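Polyhedrin (Simulium ubiquitum cypovirus, PDB 5A9A) binds uridine 5'-triphosphate and probably forms, as trimers, the crystalline matrix of the polyhedra, the occlusion bodies of this insect virus. Local coordinates at residues V119-E124 / R158-P163; D127-N130 / R136-A139; Q149-S154 / C224-A229; I215-M218 / N222-Y225. All coordinates share one frame; numbering follows the deposited sequence.

Contact 1 of 4, residues V119-E124 / R158-P163; sequences VRVEVE and RFLYIP
V121 and V123 meet L160 and I162 in the core of a beta sandwich, where strand 120-124 of the four-stranded antiparallel sheet lies over strand 157-163 of the six-stranded one. The strands run almost the same way, 9° apart, with their axes 9.9 Å from each other at closest approach. No hydrogen bond joins them; the direct contacts between them are all between methyl groups. Alternation along each strand sends V121, V123, L160 and I162 inward, while E122 turns to the other face of its sheet and binds the backbone N of G141 through OE2. I162 contributes two branches to the packing. Its CG2 meets CG2 of V123 at 3.6 Å as the two side chains pass each other pointing opposite ways. The other branch is extended (chi2 179°), which carries CD1 forward between the valines, 4.0 Å from V121 CG1 and 4.1 Å from V123 CG2. V121 CG1 also touches L160 CD2 at 4.1 Å. Y145, from the neighbouring strand 145-146, packs on V121, L160 and I162 and continues the apolar layer, and I108 of strand 105-111 adds to it beside V121. At the start of strand 120-124, the guanidinium of R120 folds back on the backbone, NH1 donating to V119 O at 3.0 Å from well above the carbonyl plane.

Contact 2 of 4, residues D127-N130 / R136-A139; sequences DCLN and RARA
The carboxamide of N130 lies alongside the backbone of R138 and grips it at both polar atoms. OD1 accepts from R138 N at 3.1 Å in a nearly straight bond (166°) that uses a lone pair in the carbonyl plane. ND2 donates to R138 O at 2.7 Å, and this second bond is less regular: it bends to 140°, comes from above the plane of the R138 carbonyl, and leaves the amide plane of N130 by a tilt. CG of N130 stands between its backbone N and carbonyl carbon (chi1 51°), which swings the amide across to 136-139. The pair of bonds fixes the rotation of the amide, and ND2 has a further acceptor in E122. A water strengthens the same join, accepting from N130 N and donating to R138 O, each at 2.9 Å. Both segments belong to the long loop between strands 120-124 and 145-146, pinched together here at the boundary with the second subunit. Beside the polar pair, A137 points its CB at N130, 3.6 Å from OD1, and L129 CD2 approaches the same methyl at 4.3 Å. The R138 side chain leads the other way: NH1 returns to A137 O at 3.0 Å, and NH2 bonds to G26 O of the second subunit. D127 OD2 forms salt bridges with K221 and R35 of that same subunit.

Contact 3 of 4, residues Q149-S154 / C224-A229; sequences QMMKCS and CYIDSA
This is a partly buried apolar contact without any hydrogen bond across it, in which M151 and C153, at the edge of the six-stranded sheet, pack against I226 of a small two-stranded sheet and C224 just before it. Both segments alternate: M151 and C153 face C224 and I226, while K152 and Y225 turn away. The two cysteines meet closely, CB of C153 lying 3.7 Å from CB of C224, yet their SG atoms stay 3.8 Å apart, far too long for a disulfide. C153 SG rests instead on the side chain of I226, 3.7 Å from CG1, so that sulfur and aliphatic carbon share one patch. I226 touches both M151 and C153: with its chain extended beyond CG1 (chi2 -173°), CD1 comes to 3.8 Å from both C153 SG and M151 CB. M151 runs obliquely over this methyl and then bends at its last torsion (chi3 -79°), which folds CE back to within 4.0 Å of I226 CD1. F159 of the adjoining strand lies against both M151 and I226 and extends the apolar surface. Beyond I226 the chain turns sharply: D227 OD1 accepts from A229 N at 2.8 Å, an Asx turn, and also from the backbone N of V231. That turn leads into strand 232-234, whose D233 and C234 bond to the Y225 backbone. The result is a short beta hairpin laid against the outermost strand of a sandwich sheet, tying the C-terminal part of the chain to the beta core.

Contact 4 of 4, residues I215-M218 / N222-Y225; sequences IDYM and NLCY
M218 and Y225 form the apolar centre, their side chains set roughly perpendicular, with CB to CB at 3.7 Å and M218 CG lying obliquely 3.9 Å from Y225 CD1. One helical turn earlier, I215 meets the same ring farther out, its CG1 3.6 Å from Y225 CE2. The rest of M218 doubles back: bends at chi2 (-59°) and chi3 (-73°) bring CE onto L223, 3.4 Å from its CB, tighter than usual van der Waals contact. The same methyl lies 3.2 Å from C224 O, and SD sits in plane at the edge of the Y217 ring. Strands 34-41, 47-54 and 105-111 lie close around Y217, M218 and L223. Farther out, Y225 OH bonds to E211 at the start of the helix, and N222 O accepts from W134 NE1 of the third subunit. At the helix end, L223 N donates to M218 O at 2.9 Å, 157° at the hydrogen. The donor is five places on from the acceptor (a 6→1 bond), and N222 just before it has positive phi; both features are those of a Schellman-type C-cap, here ending helix 211-221 and turning the chain into strand 225-226.

Overall arrangement
Contact 1 lies in the sandwich core and touches each of the other three. Contact 2, nested within the loop that contact 1 closes, has its centre 16 Å from that of contact 1 and is joined to it by a probable hydrogen bond from N130 ND2 to E122 OE1 at 2.9 Å. Contact 3, its centre 12 Å from that of contact 1, shares its sheet through M151 N and F159 O, 2.7 Å apart. Contacts 3 and 4 have C224 and Y225 in common and centres 10 Å apart; the Y225 ring also meets F159. Contacts 2 and 4, with centres about 32 Å apart on opposite sides of the chain's centre, face the second and third subunits respectively. All four lie away from the uridine 5'-triphosphate pocket around R78 and F100.

Contact 1 of 4, residues V119-E124 / R158-P163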
loop_
_atom_site.group_PDB
_atom_site.type_symbol
_atom_site.label_atom_id
_atom_site.label_comp_id
_atom_site.label_asym_id
_atom_site.label_seq_id
_atom_site.Cartn_x
_atom_site.Cartn_y
_atom_site.Cartn_z
ATOM N N VAL A 119 -1.369 -4.210 20.382
ATOM C CA VAL A 119 -0.476 -4.849 19.425
ATOM C C VAL A 119 -1.017 -6.217 19.013
ATOM O O VAL A 119 -1.506 -6.986 19.846
ATOM C CB VAL A 119 0.945 -5.014 20.010
ATOM C CG1 VAL A 119 1.762 -6.003 19.185
ATOM C CG2 VAL A 119 1.644 -3.667 20.085
ATOM N N ARG A 120 -0.937 -6.507 17.719
ATOM C CA ARG A 120 -1.301 -7.817 17.198
ATOM C C ARG A 120 -0.221 -8.292 16.237
ATOM O O ARG A 120 0.138 -7.580 15.302
ATOM C CB ARG A 120 -2.637 -7.762 16.453
ATOM C CG ARG A 120 -3.818 -7.250 17.268
ATOM C CD ARG A 120 -4.231 -8.217 18.366
ATOM N NE ARG A 120 -5.463 -7.783 19.023
ATOM C CZ ARG A 120 -5.509 -7.032 20.122
ATOM N NH1 ARG A 120 -4.388 -6.631 20.711
ATOM N NH2 ARG A 120 -6.680 -6.687 20.639
ATOM N N VAL A 121 0.303 -9.487 16.483
ATOM C CA VAL A 121 1.211 -10.142 15.550
ATOM C C VAL A 121 0.705 -11.556 15.332
ATOM O O VAL A 121 0.633 -12.351 16.269
ATOM C CB VAL A 121 2.655 -10.191 16.074
ATOM C CG1 VAL A 121 3.542 -10.970 15.109
ATOM C CG2 VAL A 121 3.199 -8.783 16.284
ATOM N N GLU A 122 0.347 -11.872 14.094
ATOM C CA GLU A 122 -0.304 -13.142 13.817
ATOM C C GLU A 122 0.387 -13.911 12.702
ATOM O O GLU A 122 0.626 -13.383 11.616
ATOM C CB GLU A 122 -1.774 -12.907 13.464
ATOM C CG GLU A 122 -2.614 -14.174 13.450
ATOM C CD GLU A 122 -4.102 -13.886 13.566
ATOM O OE1 GLU A 122 -4.678 -13.324 12.611
ATOM O OE2 GLU A 122 -4.693 -14.222 14.616
ATOM N N VAL A 123 0.718 -15.164 12.990
ATOM C CA VAL A 123 1.251 -16.064 11.980
ATOM C C VAL A 123 0.073 -16.701 11.261
ATOM O O VAL A 123 -0.642 -17.529 11.825
ATOM C CB VAL A 123 2.139 -17.150 12.608
ATOM C CG1 VAL A 123 2.734 -18.039 11.528
ATOM C CG2 VAL A 123 3.239 -16.511 13.441
ATOM N N GLU A 124 -0.129 -16.297 10.012
ATOM C CA GLU A 124 -1.294 -16.718 9.246
ATOM C C GLU A 124 -0.947 -17.934 8.405
ATOM O O GLU A 124 0.220 -18.316 8.319
ATOM C CB GLU A 124 -1.757 -15.575 8.341
ATOM C CG GLU A 124 -1.840 -14.225 9.044
ATOM C CD GLU A 124 -2.972 -14.156 10.054
ATOM O OE1 GLU A 124 -3.641 -15.188 10.280
ATOM O OE2 GLU A 124 -3.190 -13.066 10.625
ATOM N N ARG A 158 10.235 -3.783 22.766
ATOM C CA ARG A 158 10.002 -5.189 23.077
ATOM C C ARG A 158 10.378 -6.041 21.871
ATOM O O ARG A 158 10.404 -5.546 20.745
ATOM C CB ARG A 158 8.542 -5.418 23.473
ATOM C CG ARG A 158 8.082 -4.519 24.608
ATOM C CD ARG A 158 6.789 -5.007 25.239
ATOM N NE ARG A 158 6.364 -4.131 26.329
ATOM C CZ ARG A 158 5.227 -4.267 27.007
ATOM N NH1 ARG A 158 4.383 -5.248 26.713
ATOM N NH2 ARG A 158 4.937 -3.416 27.981
ATOM N N PHE A 159 10.656 -7.319 22.116
ATOM C CA PHE A 159 11.272 -8.188 21.120
ATOM C C PHE A 159 10.572 -9.548 21.119
ATOM O O PHE A 159 10.374 -10.149 22.176
ATOM C CB PHE A 159 12.757 -8.343 21.458
ATOM C CG PHE A 159 13.576 -8.986 20.377
ATOM C CD1 PHE A 159 14.015 -8.252 19.288
ATOM C CD2 PHE A 159 13.933 -10.318 20.465
ATOM C CE1 PHE A 159 14.785 -8.843 18.299
ATOM C CE2 PHE A 159 14.701 -10.913 19.482
ATOM C CZ PHE A 159 15.127 -10.175 18.397
ATOM N N LEU A 160 10.191 -10.025 19.936
ATOM C CA LEU A 160 9.450 -11.280 19.823
ATOM C C LEU A 160 10.153 -12.274 18.902
ATOM O O LEU A 160 10.600 -11.914 17.812
ATOM C CB LEU A 160 8.036 -11.015 19.300
ATOM C CG LEU A 160 7.124 -12.234 19.152
ATOM C CD1 LEU A 160 6.716 -12.776 20.515
ATOM C CD2 LEU A 160 5.894 -11.877 18.336
ATOM N N TYR A 161 10.241 -13.524 19.346
ATOM C CA TYR A 161 10.781 -14.602 18.523
ATOM C C TYR A 161 9.664 -15.541 18.081
ATOM O O TYR A 161 8.845 -15.974 18.892
ATOM C CB TYR A 161 11.846 -15.390 19.292
ATOM C CG TYR A 161 12.430 -16.546 18.509
ATOM C CD1 TYR A 161 11.848 -17.807 18.558
ATOM C CD2 TYR A 161 13.554 -16.375 17.713
ATOM C CE1 TYR A 161 12.377 -18.866 17.846
ATOM C CE2 TYR A 161 14.088 -17.427 16.995
ATOM C CZ TYR A 161 13.495 -18.669 17.063
ATOM O OH TYR A 161 14.023 -19.719 16.347
ATOM N N ILE A 162 9.632 -15.851 16.789
ATOM C CA ILE A 162 8.627 -16.755 16.248
ATOM C C ILE A 162 9.294 -17.872 15.458
ATOM O O ILE A 162 9.874 -17.624 14.405
ATOM C CB ILE A 162 7.650 -16.019 15.309
ATOM C CG1 ILE A 162 6.986 -14.851 16.039
ATOM C CG2 ILE A 162 6.603 -16.982 14.773
ATOM C CD1 ILE A 162 6.022 -14.064 15.174
ATOM N N PRO A 163 9.215 -19.109 15.960
ATOM C CA PRO A 163 9.744 -20.213 15.158
ATOM C C PRO A 163 8.797 -20.567 14.022
ATOM O O PRO A 163 7.582 -20.596 14.221
ATOM C CB PRO A 163 9.822 -21.364 16.160
ATOM C CG PRO A 163 8.744 -21.074 17.140
ATOM C CD PRO A 163 8.664 -19.572 17.247
#

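Contact 2 of 4, residues D127-N130 / R136-A139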
loop_
_atom_site.group_PDB
_atom_site.type_symbol
_atom_site.label_atom_id
_atom_site.label_comp_id
_atom_site.label_asym_id
_atom_site.label_seq_id
_atom_site.Cartn_x
_atom_site.Cartn_y
_atom_site.Cartn_z
ATOM N N ASP A 127 -2.825 -18.589 2.873
ATOM C CA ASP A 127 -3.688 -17.583 2.259
ATOM C C ASP A 127 -3.756 -16.324 3.124
ATOM O O ASP A 127 -4.584 -15.443 2.892
ATOM C CB ASP A 127 -5.095 -18.140 2.041
ATOM C CG ASP A 127 -5.143 -19.199 0.954
ATOM O OD1 ASP A 127 -4.278 -19.174 0.053
ATOM O OD2 ASP A 127 -6.052 -20.052 0.999
ATOM N N CYS A 128 -2.878 -16.255 4.120
ATOM C CA CYS A 128 -2.845 -15.142 5.064
ATOM C C CYS A 128 -4.189 -14.959 5.769
ATOM O O CYS A 128 -4.688 -13.839 5.893
ATOM C CB CYS A 128 -2.425 -13.848 4.361
ATOM S SG CYS A 128 -1.550 -12.684 5.447
ATOM N N LEU A 129 -4.765 -16.070 6.225
ATOM C CA LEU A 129 -5.980 -16.051 7.031
ATOM C C LEU A 129 -5.695 -16.761 8.354
ATOM O O LEU A 129 -4.783 -17.585 8.430
ATOM C CB LEU A 129 -7.123 -16.757 6.297
ATOM C CG LEU A 129 -7.588 -16.145 4.972
ATOM C CD1 LEU A 129 -8.415 -17.147 4.179
ATOM C CD2 LEU A 129 -8.378 -14.863 5.200
ATOM N N ASN A 130 -6.467 -16.448 9.393
ATOM C CA ASN A 130 -6.252 -17.064 10.700
ATOM C C ASN A 130 -7.203 -18.227 10.988
ATOM O O ASN A 130 -7.234 -18.752 12.102
ATOM C CB ASN A 130 -6.332 -16.023 11.823
ATOM C CG ASN A 130 -7.588 -15.179 11.755
ATOM O OD1 ASN A 130 -8.658 -15.658 11.384
ATOM N ND2 ASN A 130 -7.458 -13.908 12.112
ATOM N N ARG A 136 -14.843 -18.473 8.673
ATOM C CA ARG A 136 -14.678 -18.411 10.125
ATOM C C ARG A 136 -13.490 -17.535 10.513
ATOM O O ARG A 136 -13.145 -17.426 11.691
ATOM C CB ARG A 136 -14.465 -19.803 10.722
ATOM C CG ARG A 136 -15.622 -20.767 10.548
ATOM C CD ARG A 136 -15.454 -21.954 11.483
ATOM N NE ARG A 136 -16.267 -23.102 11.094
ATOM C CZ ARG A 136 -15.817 -24.135 10.388
ATOM N NH1 ARG A 136 -14.555 -24.173 9.984
ATOM N NH2 ARG A 136 -16.630 -25.137 10.085
ATOM N N ALA A 137 -12.854 -16.922 9.522
ATOM C CA ALA A 137 -11.693 -16.080 9.779
ATOM C C ALA A 137 -12.133 -14.691 10.226
ATOM O O ALA A 137 -13.224 -14.233 9.889
ATOM C CB ALA A 137 -10.822 -15.990 8.542
ATOM N N ARG A 138 -11.279 -14.031 11.000
ATOM C CA ARG A 138 -11.554 -12.681 11.476
ATOM C C ARG A 138 -10.308 -11.814 11.317
ATOM O O ARG A 138 -9.263 -12.287 10.862
ATOM C CB ARG A 138 -11.985 -12.700 12.949
ATOM C CG ARG A 138 -13.440 -13.096 13.186
ATOM C CD ARG A 138 -13.637 -14.606 13.214
ATOM N NE ARG A 138 -15.023 -14.964 13.514
ATOM C CZ ARG A 138 -15.987 -15.074 12.605
ATOM N NH1 ARG A 138 -15.728 -14.858 11.319
ATOM N NH2 ARG A 138 -17.215 -15.407 12.980
ATOM N N ALA A 139 -10.421 -10.542 11.684
ATOM C CA ALA A 139 -9.271 -9.648 11.669
ATOM C C ALA A 139 -8.117 -10.304 12.414
ATOM O O ALA A 139 -6.994 -10.375 11.908
ATOM C CB ALA A 139 -9.626 -8.316 12.313
HETATM O O HOH W 1 -7.946 -13.955 8.922
#

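Contact 3 of 4, residues Q149-S154 / C224-A229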
loop_
_atom_site.group_PDB
_atom_site.type_symbol
_atom_site.label_atom_id
_atom_site.label_comp_id
_atom_site.label_asym_id
_atom_site.label_seq_id
_atom_site.Cartn_x
_atom_site.Cartn_y
_atom_site.Cartn_z
ATOM N N GLN A 149 3.347 -10.581 25.156
ATOM C CA GLN A 149 4.050 -11.804 24.801
ATOM C C GLN A 149 5.405 -11.478 24.185
ATOM O O GLN A 149 6.237 -12.361 23.982
ATOM C CB GLN A 149 3.214 -12.625 23.825
ATOM C CG GLN A 149 3.285 -14.118 24.064
ATOM C CD GLN A 149 2.374 -14.899 23.146
ATOM O OE1 GLN A 149 1.259 -14.473 22.853
ATOM N NE2 GLN A 149 2.845 -16.049 22.684
ATOM N N MET A 150 5.616 -10.200 23.884
ATOM C CA MET A 150 6.900 -9.737 23.387
ATOM C C MET A 150 7.805 -9.456 24.576
ATOM O O MET A 150 7.397 -8.802 25.537
ATOM C CB MET A 150 6.726 -8.474 22.546
ATOM C CG MET A 150 5.684 -8.611 21.445
ATOM S SD MET A 150 5.676 -7.216 20.303
ATOM C CE MET A 150 7.331 -7.322 19.617
ATOM N N MET A 151 9.032 -9.958 24.512
ATOM C CA MET A 151 9.968 -9.822 25.620
ATOM C C MET A 151 10.382 -8.366 25.798
ATOM O O MET A 151 10.870 -7.722 24.868
ATOM C CB MET A 151 11.183 -10.718 25.387
ATOM C CG MET A 151 10.815 -12.191 25.239
ATOM S SD MET A 151 12.193 -13.254 24.783
ATOM C CE MET A 151 12.308 -12.924 23.025
ATOM N N LYS A 152 10.178 -7.851 27.005
ATOM C CA LYS A 152 10.411 -6.444 27.296
ATOM C C LYS A 152 11.899 -6.156 27.461
ATOM O O LYS A 152 12.567 -6.759 28.297
ATOM C CB LYS A 152 9.650 -6.044 28.565
ATOM C CG LYS A 152 9.610 -4.547 28.835
ATOM C CD LYS A 152 8.641 -4.206 29.961
ATOM C CE LYS A 152 8.732 -2.733 30.341
ATOM N NZ LYS A 152 7.678 -2.322 31.310
ATOM N N CYS A 153 12.407 -5.227 26.656
ATOM C CA CYS A 153 13.806 -4.824 26.732
ATOM C C CYS A 153 13.926 -3.519 27.500
ATOM O O CYS A 153 14.932 -3.272 28.162
ATOM C CB CYS A 153 14.393 -4.653 25.330
ATOM S SG CYS A 153 14.538 -6.192 24.397
ATOM N N SER A 154 12.892 -2.690 27.404
ATOM C CA SER A 154 12.852 -1.417 28.107
ATOM C C SER A 154 11.461 -0.821 27.976
ATOM O O SER A 154 10.547 -1.457 27.453
ATOM C CB SER A 154 13.872 -0.443 27.519
ATOM O OG SER A 154 13.456 0.014 26.242
ATOM N N CYS A 224 15.687 -2.419 19.747
ATOM C CA CYS A 224 15.998 -3.418 20.760
ATOM C C CYS A 224 16.268 -4.771 20.113
ATOM O O CYS A 224 15.673 -5.121 19.093
ATOM C CB CYS A 224 14.894 -3.525 21.818
ATOM S SG CYS A 224 13.366 -4.315 21.279
ATOM N N TYR A 225 17.189 -5.520 20.705
ATOM C CA TYR A 225 17.564 -6.817 20.170
ATOM C C TYR A 225 18.007 -7.754 21.278
ATOM O O TYR A 225 18.768 -7.369 22.159
ATOM C CB TYR A 225 18.695 -6.674 19.151
ATOM C CG TYR A 225 19.078 -7.990 18.516
ATOM C CD1 TYR A 225 18.279 -8.566 17.536
ATOM C CD2 TYR A 225 20.232 -8.660 18.899
ATOM C CE1 TYR A 225 18.616 -9.774 16.958
ATOM C CE2 TYR A 225 20.580 -9.869 18.323
ATOM C CZ TYR A 225 19.769 -10.419 17.353
ATOM O OH TYR A 225 20.111 -11.620 16.776
ATOM N N ILE A 226 17.519 -8.988 21.217
ATOM C CA ILE A 226 17.955 -10.045 22.113
ATOM C C ILE A 226 18.616 -11.108 21.251
ATOM O O ILE A 226 17.998 -11.627 20.321
ATOM C CB ILE A 226 16.764 -10.649 22.880
ATOM C CG1 ILE A 226 15.877 -9.531 23.438
ATOM C CG2 ILE A 226 17.258 -11.564 23.990
ATOM C CD1 ILE A 226 14.766 -10.018 24.344
ATOM N N ASP A 227 19.875 -11.425 21.537
ATOM C CA ASP A 227 20.633 -12.307 20.659
ATOM C C ASP A 227 20.284 -13.772 20.881
ATOM O O ASP A 227 19.462 -14.104 21.734
ATOM C CB ASP A 227 22.142 -12.075 20.814
ATOM C CG ASP A 227 22.651 -12.388 22.210
ATOM O OD1 ASP A 227 22.182 -13.372 22.823
ATOM O OD2 ASP A 227 23.545 -11.654 22.683
ATOM N N SER A 228 20.916 -14.642 20.102
ATOM C CA SER A 228 20.594 -16.066 20.106
ATOM C C SER A 228 20.860 -16.732 21.455
ATOM O O SER A 228 20.382 -17.838 21.709
ATOM C CB SER A 228 21.383 -16.784 19.009
ATOM O OG SER A 228 22.775 -16.538 19.136
ATOM N N ALA A 229 21.625 -16.063 22.311
ATOM C CA ALA A 229 21.909 -16.580 23.646
ATOM C C ALA A 229 20.970 -15.953 24.675
ATOM O O ALA A 229 21.176 -16.086 25.883
ATOM C CB ALA A 229 23.356 -16.317 24.017
#

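Contact 4 of 4, residues I215-M218 / N222-Y225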
loop_
_atom_site.group_PDB
_atom_site.type_symbol
_atom_site.label_atom_id
_atom_site.label_comp_id
_atom_site.label_asym_id
_atom_site.label_seq_id
_atom_site.Cartn_x
_atom_site.Cartn_y
_atom_site.Cartn_z
ATOM N N ILE A 215 23.598 -7.555 15.230
ATOM C CA ILE A 215 23.693 -6.855 16.508
ATOM C C ILE A 215 24.207 -5.441 16.274
ATOM O O ILE A 215 23.709 -4.480 16.860
ATOM C CB ILE A 215 24.635 -7.576 17.492
ATOM C CG1 ILE A 215 24.061 -8.938 17.887
ATOM C CG2 ILE A 215 24.841 -6.737 18.739
ATOM C CD1 ILE A 215 25.018 -9.789 18.703
ATOM N N ASP A 216 25.208 -5.325 15.409
ATOM C CA ASP A 216 25.780 -4.028 15.061
ATOM C C ASP A 216 24.713 -3.090 14.487
ATOM O O ASP A 216 24.639 -1.916 14.860
ATOM C CB ASP A 216 26.924 -4.219 14.059
ATOM C CG ASP A 216 27.720 -2.950 13.826
ATOM O OD1 ASP A 216 27.305 -2.129 12.983
ATOM O OD2 ASP A 216 28.773 -2.779 14.478
ATOM N N TYR A 217 23.888 -3.611 13.583
ATOM C CA TYR A 217 22.815 -2.825 12.971
ATOM C C TYR A 217 21.809 -2.350 14.016
ATOM O O TYR A 217 21.442 -1.177 14.056
ATOM C CB TYR A 217 22.093 -3.656 11.907
ATOM C CG TYR A 217 20.958 -2.932 11.205
ATOM C CD1 TYR A 217 21.191 -2.175 10.063
ATOM C CD2 TYR A 217 19.651 -3.025 11.673
ATOM C CE1 TYR A 217 20.158 -1.520 9.414
ATOM C CE2 TYR A 217 18.613 -2.372 11.033
ATOM C CZ TYR A 217 18.872 -1.623 9.904
ATOM O OH TYR A 217 17.843 -0.973 9.259
ATOM N N MET A 218 21.362 -3.271 14.861
ATOM C CA MET A 218 20.350 -2.951 15.859
ATOM C C MET A 218 20.872 -1.902 16.843
ATOM O O MET A 218 20.142 -1.001 17.258
ATOM C CB MET A 218 19.908 -4.220 16.590
ATOM C CG MET A 218 19.305 -5.273 15.663
ATOM S SD MET A 218 17.859 -4.679 14.753
ATOM C CE MET A 218 16.629 -4.648 16.060
ATOM N N ASN A 222 19.588 1.757 17.141
ATOM C CA ASN A 222 18.957 1.789 18.458
ATOM C C ASN A 222 17.566 1.162 18.451
ATOM O O ASN A 222 16.591 1.752 18.918
ATOM C CB ASN A 222 18.912 3.221 18.999
ATOM C CG ASN A 222 20.278 3.707 19.447
ATOM O OD1 ASN A 222 20.764 3.327 20.511
ATOM N ND2 ASN A 222 20.910 4.538 18.628
ATOM N N LEU A 223 17.498 -0.048 17.906
ATOM C CA LEU A 223 16.303 -0.874 17.962
ATOM C C LEU A 223 16.627 -2.033 18.890
ATOM O O LEU A 223 17.733 -2.568 18.839
ATOM C CB LEU A 223 15.965 -1.392 16.564
ATOM C CG LEU A 223 15.794 -0.299 15.507
ATOM C CD1 LEU A 223 15.706 -0.888 14.108
ATOM C CD2 LEU A 223 14.562 0.539 15.820
ATOM N N CYS A 224 15.687 -2.419 19.747
ATOM C CA CYS A 224 15.998 -3.418 20.760
ATOM C C CYS A 224 16.268 -4.771 20.113
ATOM O O CYS A 224 15.673 -5.121 19.093
ATOM C CB CYS A 224 14.894 -3.525 21.818
ATOM S SG CYS A 224 13.366 -4.315 21.279
ATOM N N TYR A 225 17.189 -5.520 20.705
ATOM C CA TYR A 225 17.564 -6.817 20.170
ATOM C C TYR A 225 18.007 -7.754 21.278
ATOM O O TYR A 225 18.768 -7.369 22.159
ATOM C CB TYR A 225 18.695 -6.674 19.151
ATOM C CG TYR A 225 19.078 -7.990 18.516
ATOM C CD1 TYR A 225 18.279 -8.566 17.536
ATOM C CD2 TYR A 225 20.232 -8.660 18.899
ATOM C CE1 TYR A 225 18.616 -9.774 16.958
ATOM C CE2 TYR A 225 20.580 -9.869 18.323
ATOM C CZ TYR A 225 19.769 -10.419 17.353
ATOM O OH TYR A 225 20.111 -11.620 16.776
#